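Local coordinates for transglutaminase-like domain-containing protein (Streptococcus suis, PDB 4XZ7) that probably cross-links proteins as a transglutaminase, acting as a virulence factor that protects the bacterium from phagocytosis, at residues L39-E44 with N148-N152. Sequence-based numbering, arbitrary orientation.
Sequences LKLGFE and NSLKN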
loop_
_atom_site.group_PDB
_atom_site.type_symbol
_atom_site.label_atom_id
_atom_site.label_comp_id
_atom_site.label_asym_id
_atom_site.label_seq_id
_atom_site.Cartn_x
_atom_site.Cartn_y
_atom_site.Cartn_z
ATOM N N LEU B 39 -29.624 4.863 -7.689
ATOM C CA LEU B 39 -28.690 5.698 -8.431
ATOM C C LEU B 39 -27.831 6.462 -7.461
ATOM O O LEU B 39 -28.327 7.001 -6.485
ATOM C CB LEU B 39 -29.422 6.682 -9.342
ATOM C CG LEU B 39 -30.315 6.046 -10.409
ATOM C CD1 LEU B 39 -31.133 7.108 -11.140
ATOM C CD2 LEU B 39 -29.465 5.239 -11.382
ATOM N N LYS B 40 -26.535 6.512 -7.734
ATOM C CA LYS B 40 -25.633 7.322 -6.939
ATOM C C LYS B 40 -25.182 8.498 -7.784
ATOM O O LYS B 40 -24.689 8.319 -8.902
ATOM C CB LYS B 40 -24.426 6.508 -6.466
ATOM C CG LYS B 40 -23.453 7.315 -5.623
ATOM C CD LYS B 40 -22.383 6.433 -4.957
ATOM C CE LYS B 40 -21.458 7.285 -4.070
ATOM N NZ LYS B 40 -20.405 6.507 -3.355
ATOM N N LEU B 41 -25.337 9.697 -7.251
ATOM C CA LEU B 41 -25.020 10.895 -8.015
ATOM C C LEU B 41 -23.541 10.936 -8.325
ATOM O O LEU B 41 -22.706 10.842 -7.423
ATOM C CB LEU B 41 -25.434 12.146 -7.258
ATOM C CG LEU B 41 -26.924 12.380 -7.054
ATOM C CD1 LEU B 41 -27.162 13.795 -6.512
ATOM C CD2 LEU B 41 -27.678 12.155 -8.374
ATOM N N GLY B 42 -23.227 11.063 -9.607
ATOM C CA GLY B 42 -21.853 11.171 -10.058
ATOM C C GLY B 42 -21.348 9.888 -10.678
ATOM O O GLY B 42 -20.216 9.838 -11.168
ATOM N N PHE B 43 -22.187 8.857 -10.684
ATOM C CA PHE B 43 -21.787 7.542 -11.186
ATOM C C PHE B 43 -22.681 7.068 -12.324
ATOM O O PHE B 43 -23.897 7.199 -12.253
ATOM C CB PHE B 43 -21.785 6.514 -10.033
ATOM C CG PHE B 43 -20.677 6.749 -9.023
ATOM C CD1 PHE B 43 -20.762 7.780 -8.108
ATOM C CD2 PHE B 43 -19.540 5.957 -9.017
ATOM C CE1 PHE B 43 -19.739 8.019 -7.203
ATOM C CE2 PHE B 43 -18.516 6.180 -8.097
ATOM C CZ PHE B 43 -18.612 7.221 -7.202
ATOM N N GLU B 44 -22.068 6.505 -13.366
ATOM C CA GLU B 44 -22.777 6.077 -14.566
ATOM C C GLU B 44 -23.789 4.957 -14.340
ATOM O O GLU B 44 -24.919 5.033 -14.817
ATOM C CB GLU B 44 -21.775 5.625 -15.633
ATOM C CG GLU B 44 -20.965 6.759 -16.215
ATOM C CD GLU B 44 -21.857 7.815 -16.820
ATOM O OE1 GLU B 44 -22.012 8.908 -16.200
ATOM O OE2 GLU B 44 -22.427 7.521 -17.896
ATOM N N ASN B 148 -17.399 14.938 -15.041
ATOM C CA ASN B 148 -18.720 15.526 -15.210
ATOM C C ASN B 148 -19.758 14.447 -15.405
ATOM O O ASN B 148 -19.516 13.489 -16.119
ATOM C CB ASN B 148 -18.741 16.459 -16.424
ATOM C CG ASN B 148 -17.766 17.606 -16.295
ATOM O OD1 ASN B 148 -17.531 18.123 -15.185
ATOM N ND2 ASN B 148 -17.194 18.027 -17.427
ATOM N N SER B 149 -20.925 14.591 -14.802
ATOM C CA SER B 149 -22.017 13.694 -15.180
ATOM C C SER B 149 -23.338 14.275 -14.766
ATOM O O SER B 149 -23.386 15.238 -14.013
ATOM C CB SER B 149 -21.853 12.312 -14.548
ATOM O OG SER B 149 -21.895 12.407 -13.152
ATOM N N LEU B 150 -24.420 13.684 -15.252
ATOM C CA LEU B 150 -25.738 14.199 -14.933
ATOM C C LEU B 150 -26.715 13.033 -14.860
ATOM O O LEU B 150 -26.443 11.948 -15.382
ATOM C CB LEU B 150 -26.179 15.257 -15.973
ATOM C CG LEU B 150 -26.234 14.897 -17.473
ATOM C CD1 LEU B 150 -27.475 14.083 -17.855
ATOM C CD2 LEU B 150 -26.200 16.142 -18.346
ATOM N N LYS B 151 -27.838 13.253 -14.193
ATOM C CA LYS B 151 -28.952 12.327 -14.270
ATOM C C LYS B 151 -30.194 13.130 -14.573
ATOM O O LYS B 151 -30.492 14.109 -13.861
ATOM C CB LYS B 151 -29.167 11.559 -12.967
ATOM C CG LYS B 151 -27.957 10.811 -12.441
ATOM C CD LYS B 151 -27.860 9.474 -13.070
ATOM C CE LYS B 151 -26.766 8.646 -12.407
ATOM N NZ LYS B 151 -26.233 7.673 -13.427
ATOM N N ASN B 152 -30.919 12.713 -15.609
ATOM C CA ASN B 152 -32.270 13.211 -15.856
ATOM C C ASN B 152 -33.246 12.470 -14.961
ATOM O O ASN B 152 -33.290 11.244 -14.991
ATOM C CB ASN B 152 -32.642 13.049 -17.342
ATOM C CG ASN B 152 -31.830 13.982 -18.241
ATOM O OD1 ASN B 152 -31.937 15.208 -18.130
ATOM N ND2 ASN B 152 -31.009 13.410 -19.119
HETATM O O HOH W 1 -24.484 11.740 -12.088
HETATM O O HOH W 2 -24.941 9.856 -14.579
#
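A type II beta turn from Lys40 to Phe43, closed by the hydrogen bond from Phe43 N to Lys40 O (3.1 Å), carries the chain off the end of strand 36-40 and lays it against strand 149-152. The two strands belong to different mixed sheets of the N-terminal half of the chain, so side chains and water, not backbone pairing, join them. Lys151, with the largest buried area, suits this junction because its long aliphatic part can lie beside Leu39 and Leu41 (Lys151 CG is 4.3 Å from Leu41 CD2) while its ammonium reaches a turn carbonyl. Small Ser149 lets the turn come close, its OG 3.3 Å from Gly42 CA. Gly42, at phi 104°, sits where a CB would jam against the preceding carbonyl oxygen; one water joins its N to Ser149 OG, 2.9 Å from each. A second water links Lys151 NZ (2.8 Å) to Leu150 O (2.7 Å), and Lys151 NZ donates directly to Phe43 O at 2.7 Å.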